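Local coordinates for protein gamma-D-glutamyl-L-lysine dipeptidyl-peptidase (Bacillus cereus ATCC 10987, PDB 3H41) that probably cleaves the gamma-D-glutamyl-L-lysine bond of murein peptides as a cysteine peptidase of the NlpC/P60 family, releasing L-Ala-gamma-D-Glu during cell wall degradation, at residues A[119-124]-A[176-181]; A[142-147]-A[224-229]. One frame throughout, in Å; residues are numbered along the deposited sequence.

Contact 1 lies within one domain, whereas contact 2 joins two. The strands in 119-124 and 176-181 pair antiparallel as neighbours in an SH3-like sheet, held mainly by backbone hydrogen bonds with aromatic side chains packed beside them. In 142-147 against 224-229, a turn of that same domain meets the end of a helix in the NlpC/P60 domain, and side chains do the work. Both contacts are partly buried; contact 2 lies nearer the middle of the chain, while contact 1 includes an outermost strand. Their centres are about 8 Å apart, and Gln181 of contact 1 connects them, since its side chain is hydrogen-bonded to Arg147 and to the carbonyl of Lys225.

Contact 1: residues A[119-124]-A[176-181]; sequences FVLVTK and TFYRSQ
Phe119 and Tyr178 are an antiparallel hydrogen-bonded pair, the first of three bridges between strands 119-122 and 176-178 in the SH3-like domain. The carbonyl of Tyr178 receives Phe119 N at 2.9 Å, and Tyr178 N returns the bond to Phe119 O. Two residues further along the first strand and two back along the second, Leu121 and Thr176 repeat the exchange; Leu121 N to Thr176 O is 2.8 Å, with an N-H...O angle of 174°. Between them, Val120 and Phe177 are a non-hydrogen-bonded pair, their CA atoms 4.2 Å apart, and CA-H...O contacts, such as Phe177 CA to Phe119 O, supplement the amide bonds.

Phe119, Leu121, Thr176 and Tyr178 share one face of the sheet. CG of Phe119 sits between its backbone N and carbonyl carbon (chi1 61°). Tyr178 O lies over one face of the ring, toward the rim, and the far side of the ring meets the loop after the strand: CE2 is 3.5 Å from Ser180 CA, while Gln181 N approaches the ring edge. Phe119 CE1 is 4.0 Å from Tyr178 CB. Tyr178 in turn offers its ring edge to Leu121, whose CB lies in the ring plane, 4.0 Å from CE2; a broad flat side chain can thus touch two strand neighbours at once.

On the other face, Val120 is a compact beta-branched residue suited to a buried strand; it packs on Tyr158, Val160 and Leu150, while Phe177 leads outward toward Glu153 and Tyr158. Strand 147-153 flanks 119-122 on its other edge, where Val120 pairs with Leu148 and Arg147 touches both Phe119 and Leu121. Just past the end of strand 119-122, Lys124 NZ is hydrogen-bonded to Asn173 O.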
loop_
_atom_site.group_PDB
_atom_site.type_symbol
_atom_site.label_atom_id
_atom_site.label_comp_id
_atom_site.label_asym_id
_atom_site.label_seq_id
_atom_site.Cartn_x
_atom_site.Cartn_y
_atom_site.Cartn_z
ATOM N N PHE A 119 -15.480 9.680 -3.351
ATOM C CA PHE A 119 -14.753 9.269 -2.152
ATOM C C PHE A 119 -13.691 10.282 -1.785
ATOM O O PHE A 119 -13.262 11.096 -2.600
ATOM C CB PHE A 119 -14.156 7.875 -2.286
ATOM C CG PHE A 119 -13.143 7.712 -3.407
ATOM C CD1 PHE A 119 -11.858 8.248 -3.314
ATOM C CD2 PHE A 119 -13.444 6.921 -4.514
ATOM C CE1 PHE A 119 -10.941 8.084 -4.332
ATOM C CE2 PHE A 119 -12.523 6.749 -5.552
ATOM C CZ PHE A 119 -11.272 7.347 -5.469
ATOM N N VAL A 120 -13.266 10.202 -0.525
ATOM C CA VAL A 120 -12.166 10.963 -0.016
ATOM C C VAL A 120 -10.966 10.042 -0.017
ATOM O O VAL A 120 -11.063 8.889 0.427
ATOM C CB VAL A 120 -12.429 11.447 1.441
ATOM C CG1 VAL A 120 -11.175 12.151 2.016
ATOM C CG2 VAL A 120 -13.648 12.392 1.480
ATOM N N LEU A 121 -9.866 10.527 -0.572
ATOM C CA LEU A 121 -8.602 9.795 -0.601
ATOM C C LEU A 121 -7.688 10.485 0.411
ATOM O O LEU A 121 -7.528 11.703 0.387
ATOM C CB LEU A 121 -7.981 9.812 -1.993
ATOM C CG LEU A 121 -6.734 8.890 -2.086
ATOM C CD1 LEU A 121 -6.815 7.888 -3.171
ATOM C CD2 LEU A 121 -5.533 9.799 -2.288
ATOM N N VAL A 122 -7.126 9.724 1.336
ATOM C CA VAL A 122 -6.296 10.293 2.357
ATOM C C VAL A 122 -4.934 10.617 1.693
ATOM O O VAL A 122 -4.337 9.742 1.077
ATOM C CB VAL A 122 -6.116 9.299 3.505
ATOM C CG1 VAL A 122 -5.107 9.815 4.516
ATOM C CG2 VAL A 122 -7.432 9.031 4.164
ATOM N N THR A 123 -4.463 11.852 1.827
ATOM C CA THR A 123 -3.345 12.349 1.026
ATOM C C THR A 123 -2.110 12.767 1.853
ATOM O O THR A 123 -1.161 13.301 1.311
ATOM C CB THR A 123 -3.792 13.516 0.106
ATOM O OG1 THR A 123 -4.513 14.487 0.880
ATOM C CG2 THR A 123 -4.690 12.974 -1.014
ATOM N N LYS A 124 -2.157 12.581 3.158
ATOM C CA LYS A 124 -0.972 12.648 4.003
ATOM C C LYS A 124 -0.503 11.224 4.371
ATOM O O LYS A 124 -1.277 10.286 4.318
ATOM C CB LYS A 124 -1.284 13.416 5.284
ATOM C CG LYS A 124 -1.636 14.879 5.032
ATOM C CD LYS A 124 -0.378 15.687 4.782
ATOM C CE LYS A 124 -0.670 17.200 4.820
ATOM N NZ LYS A 124 -1.575 17.596 3.694
ATOM N N THR A 176 -8.376 14.530 -0.041
ATOM C CA THR A 176 -8.832 15.111 -1.300
ATOM C C THR A 176 -10.044 14.311 -1.740
ATOM O O THR A 176 -10.015 13.096 -1.574
ATOM C CB THR A 176 -7.727 14.889 -2.369
ATOM O OG1 THR A 176 -6.517 15.557 -1.963
ATOM C CG2 THR A 176 -8.163 15.356 -3.750
ATOM N N PHE A 177 -11.051 14.914 -2.363
ATOM C CA PHE A 177 -12.087 14.036 -2.900
ATOM C C PHE A 177 -12.044 13.888 -4.403
ATOM O O PHE A 177 -11.531 14.749 -5.115
ATOM C CB PHE A 177 -13.498 14.301 -2.343
ATOM C CG PHE A 177 -14.239 15.394 -3.018
ATOM C CD1 PHE A 177 -15.020 15.127 -4.125
ATOM C CD2 PHE A 177 -14.192 16.687 -2.505
ATOM C CE1 PHE A 177 -15.728 16.128 -4.741
ATOM C CE2 PHE A 177 -14.898 17.705 -3.107
ATOM C CZ PHE A 177 -15.676 17.430 -4.229
ATOM N N TYR A 178 -12.522 12.739 -4.843
ATOM C CA TYR A 178 -12.512 12.335 -6.250
ATOM C C TYR A 178 -13.781 11.550 -6.575
ATOM O O TYR A 178 -14.328 10.864 -5.706
ATOM C CB TYR A 178 -11.311 11.429 -6.542
ATOM C CG TYR A 178 -9.918 12.030 -6.377
ATOM C CD1 TYR A 178 -9.434 12.999 -7.260
ATOM C CD2 TYR A 178 -9.052 11.550 -5.395
ATOM C CE1 TYR A 178 -8.137 13.530 -7.118
ATOM C CE2 TYR A 178 -7.766 12.045 -5.261
ATOM C CZ TYR A 178 -7.312 13.025 -6.134
ATOM O OH TYR A 178 -6.028 13.479 -5.983
ATOM N N ARG A 179 -14.217 11.595 -7.841
ATOM C CA ARG A 179 -15.438 10.897 -8.272
ATOM C C ARG A 179 -15.247 9.384 -8.314
ATOM O O ARG A 179 -16.174 8.625 -8.006
ATOM C CB ARG A 179 -15.893 11.429 -9.642
ATOM C CG ARG A 179 -15.969 12.955 -9.696
ATOM N N SER A 180 -14.043 8.944 -8.663
ATOM C CA SER A 180 -13.708 7.517 -8.796
ATOM C C SER A 180 -12.225 7.382 -9.116
ATOM O O SER A 180 -11.582 8.396 -9.422
ATOM C CB SER A 180 -14.490 6.877 -9.935
ATOM O OG SER A 180 -14.054 7.391 -11.165
ATOM N N GLN A 181 -11.705 6.149 -9.103
ATOM C CA GLN A 181 -10.270 5.873 -9.384
ATOM C C GLN A 181 -9.974 6.403 -10.763
ATOM O O GLN A 181 -8.943 7.076 -11.012
ATOM C CB GLN A 181 -9.980 4.365 -9.328
ATOM C CG GLN A 181 -8.567 3.890 -9.775
ATOM C CD GLN A 181 -7.449 4.256 -8.787
ATOM O OE1 GLN A 181 -7.725 4.786 -7.721
ATOM N NE2 GLN A 181 -6.182 3.995 -9.163
#

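Contact 2: residues A[142-147]-A[224-229]; sequences VSYNTR and YKSHGI
Tyr144 and Ser226 meet through their hydroxyls, OH to OG 2.6 Å, a short hydrogen bond in which either may donate. Chi1 of -176° sets Tyr144 CG anti to the backbone N; the ring beyond reaches Ser226 with its hydroxyl, and Ser226 OG lies at the ring edge, near its plane. Serine is small enough to fit here: Asn145 OD1 lies 3.3 Å from Ser226 CA, and Ser226 OG is bonded to Ile223 O in the preceding helical turn. Asn145, at the positive-phi position of a type II turn, is gripped side-on by Arg147, whose NE and NH2 both reach OD1 from the same face of the amide plane; NH1 bonds Gln181 OE1.

The Lys225 side is looser and partly exposed. Arg147 NH2 comes 3.1 Å from Lys225 O, which accepts from Gln181 NE2. Lys225 CE lies over one guanidinium face, its ammonium bonded to Gly86 O.

Gly228, with positive phi (86°) that suits glycine, is the C' residue of a Schellman motif ending the helix: Ile229 N to Tyr224 O, Gly228 N to Lys225 O. This end faces the turn between strands 139-143 and 147-153, with helix 189-197 beside it, where Thr195 bonds His227 and touches Tyr144.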
loop_
_atom_site.group_PDB
_atom_site.type_symbol
_atom_site.label_atom_id
_atom_site.label_comp_id
_atom_site.label_asym_id
_atom_site.label_seq_id
_atom_site.Cartn_x
_atom_site.Cartn_y
_atom_site.Cartn_z
ATOM N N VAL A 142 -5.367 6.424 9.930
ATOM C CA VAL A 142 -5.485 5.759 8.641
ATOM C C VAL A 142 -4.308 6.130 7.728
ATOM O O VAL A 142 -3.697 7.220 7.853
ATOM C CB VAL A 142 -6.812 6.070 7.949
ATOM C CG1 VAL A 142 -7.969 5.404 8.739
ATOM C CG2 VAL A 142 -7.058 7.574 7.822
ATOM N N SER A 143 -4.033 5.241 6.773
ATOM C CA SER A 143 -2.958 5.437 5.815
ATOM C C SER A 143 -3.298 6.306 4.599
ATOM O O SER A 143 -4.395 6.269 4.086
ATOM C CB SER A 143 -2.554 4.052 5.276
ATOM O OG SER A 143 -1.635 4.144 4.194
ATOM N N TYR A 144 -2.306 7.045 4.120
ATOM C CA TYR A 144 -2.243 7.512 2.751
ATOM C C TYR A 144 -2.867 6.442 1.861
ATOM O O TYR A 144 -2.619 5.240 2.011
ATOM C CB TYR A 144 -0.769 7.719 2.332
ATOM C CG TYR A 144 -0.658 8.286 0.948
ATOM C CD1 TYR A 144 -0.933 9.624 0.715
ATOM C CD2 TYR A 144 -0.360 7.475 -0.149
ATOM C CE1 TYR A 144 -0.862 10.157 -0.569
ATOM C CE2 TYR A 144 -0.306 8.003 -1.456
ATOM C CZ TYR A 144 -0.574 9.362 -1.648
ATOM O OH TYR A 144 -0.570 9.968 -2.907
ATOM N N ASN A 145 -3.709 6.897 0.953
ATOM C CA ASN A 145 -4.294 6.054 -0.109
ATOM C C ASN A 145 -5.531 5.275 0.329
ATOM O O ASN A 145 -6.065 4.498 -0.452
ATOM C CB ASN A 145 -3.272 5.082 -0.717
ATOM C CG ASN A 145 -3.740 4.504 -2.049
ATOM O OD1 ASN A 145 -4.300 5.223 -2.901
ATOM N ND2 ASN A 145 -3.549 3.186 -2.218
ATOM N N THR A 146 -5.960 5.470 1.570
ATOM C CA THR A 146 -7.268 4.987 2.066
ATOM C C THR A 146 -8.366 5.770 1.331
ATOM O O THR A 146 -8.233 6.991 1.163
ATOM C CB THR A 146 -7.370 5.191 3.583
ATOM O OG1 THR A 146 -6.305 4.447 4.265
ATOM C CG2 THR A 146 -8.776 4.786 4.123
ATOM N N ARG A 147 -9.399 5.073 0.852
ATOM C CA ARG A 147 -10.527 5.691 0.182
ATOM C C ARG A 147 -11.798 5.343 0.926
ATOM O O ARG A 147 -12.076 4.179 1.137
ATOM C CB ARG A 147 -10.673 5.229 -1.261
ATOM C CG ARG A 147 -9.469 5.477 -2.142
ATOM C CD ARG A 147 -8.646 4.180 -2.342
ATOM N NE ARG A 147 -7.471 4.451 -3.169
ATOM C CZ ARG A 147 -7.502 4.647 -4.491
ATOM N NH1 ARG A 147 -8.632 4.544 -5.178
ATOM N NH2 ARG A 147 -6.392 4.928 -5.135
ATOM N N TYR A 224 1.648 5.157 -7.466
ATOM C CA TYR A 224 0.889 5.180 -8.731
ATOM C C TYR A 224 -0.609 5.043 -8.523
ATOM O O TYR A 224 -1.367 5.780 -9.143
ATOM C CB TYR A 224 1.430 4.142 -9.714
ATOM C CG TYR A 224 2.562 4.693 -10.537
ATOM C CD1 TYR A 224 2.298 5.359 -11.769
ATOM C CD2 TYR A 224 3.883 4.597 -10.132
ATOM C CE1 TYR A 224 3.298 5.873 -12.527
ATOM C CE2 TYR A 224 4.904 5.134 -10.911
ATOM C CZ TYR A 224 4.587 5.763 -12.117
ATOM O OH TYR A 224 5.550 6.317 -12.911
ATOM N N LYS A 225 -1.026 4.148 -7.631
ATOM C CA LYS A 225 -2.433 3.861 -7.427
ATOM C C LYS A 225 -3.184 5.078 -6.899
ATOM O O LYS A 225 -4.320 5.365 -7.336
ATOM C CB LYS A 225 -2.612 2.699 -6.469
ATOM C CG LYS A 225 -4.083 2.329 -6.328
ATOM C CD LYS A 225 -4.359 0.862 -6.257
ATOM C CE LYS A 225 -5.838 0.594 -5.956
ATOM N NZ LYS A 225 -6.061 -0.627 -5.101
ATOM N N SER A 226 -2.519 5.812 -6.011
ATOM C CA SER A 226 -3.089 7.041 -5.414
ATOM C C SER A 226 -3.269 8.171 -6.411
ATOM O O SER A 226 -3.979 9.149 -6.119
ATOM C CB SER A 226 -2.228 7.504 -4.240
ATOM O OG SER A 226 -0.969 8.053 -4.635
ATOM N N HIS A 227 -2.606 8.057 -7.561
ATOM C CA HIS A 227 -2.706 9.011 -8.658
ATOM C C HIS A 227 -3.453 8.412 -9.861
ATOM O O HIS A 227 -3.313 8.891 -11.017
ATOM C CB HIS A 227 -1.303 9.492 -9.067
ATOM C CG HIS A 227 -0.680 10.400 -8.058
ATOM N ND1 HIS A 227 -1.037 11.727 -7.942
ATOM C CD2 HIS A 227 0.226 10.168 -7.076
ATOM C CE1 HIS A 227 -0.338 12.286 -6.969
ATOM N NE2 HIS A 227 0.426 11.361 -6.415
ATOM N N GLY A 228 -4.249 7.387 -9.588
ATOM C CA GLY A 228 -5.192 6.815 -10.579
ATOM C C GLY A 228 -4.639 5.760 -11.534
ATOM O O GLY A 228 -5.316 5.348 -12.471
ATOM N N ILE A 229 -3.416 5.313 -11.303
ATOM C CA ILE A 229 -2.765 4.328 -12.214
ATOM C C ILE A 229 -2.468 3.051 -11.432
ATOM O O ILE A 229 -1.648 3.043 -10.521
ATOM C CB ILE A 229 -1.488 4.907 -12.839
ATOM C CG1 ILE A 229 -1.808 6.187 -13.604
ATOM C CG2 ILE A 229 -0.811 3.844 -13.734
ATOM C CD1 ILE A 229 -0.632 6.852 -14.234
#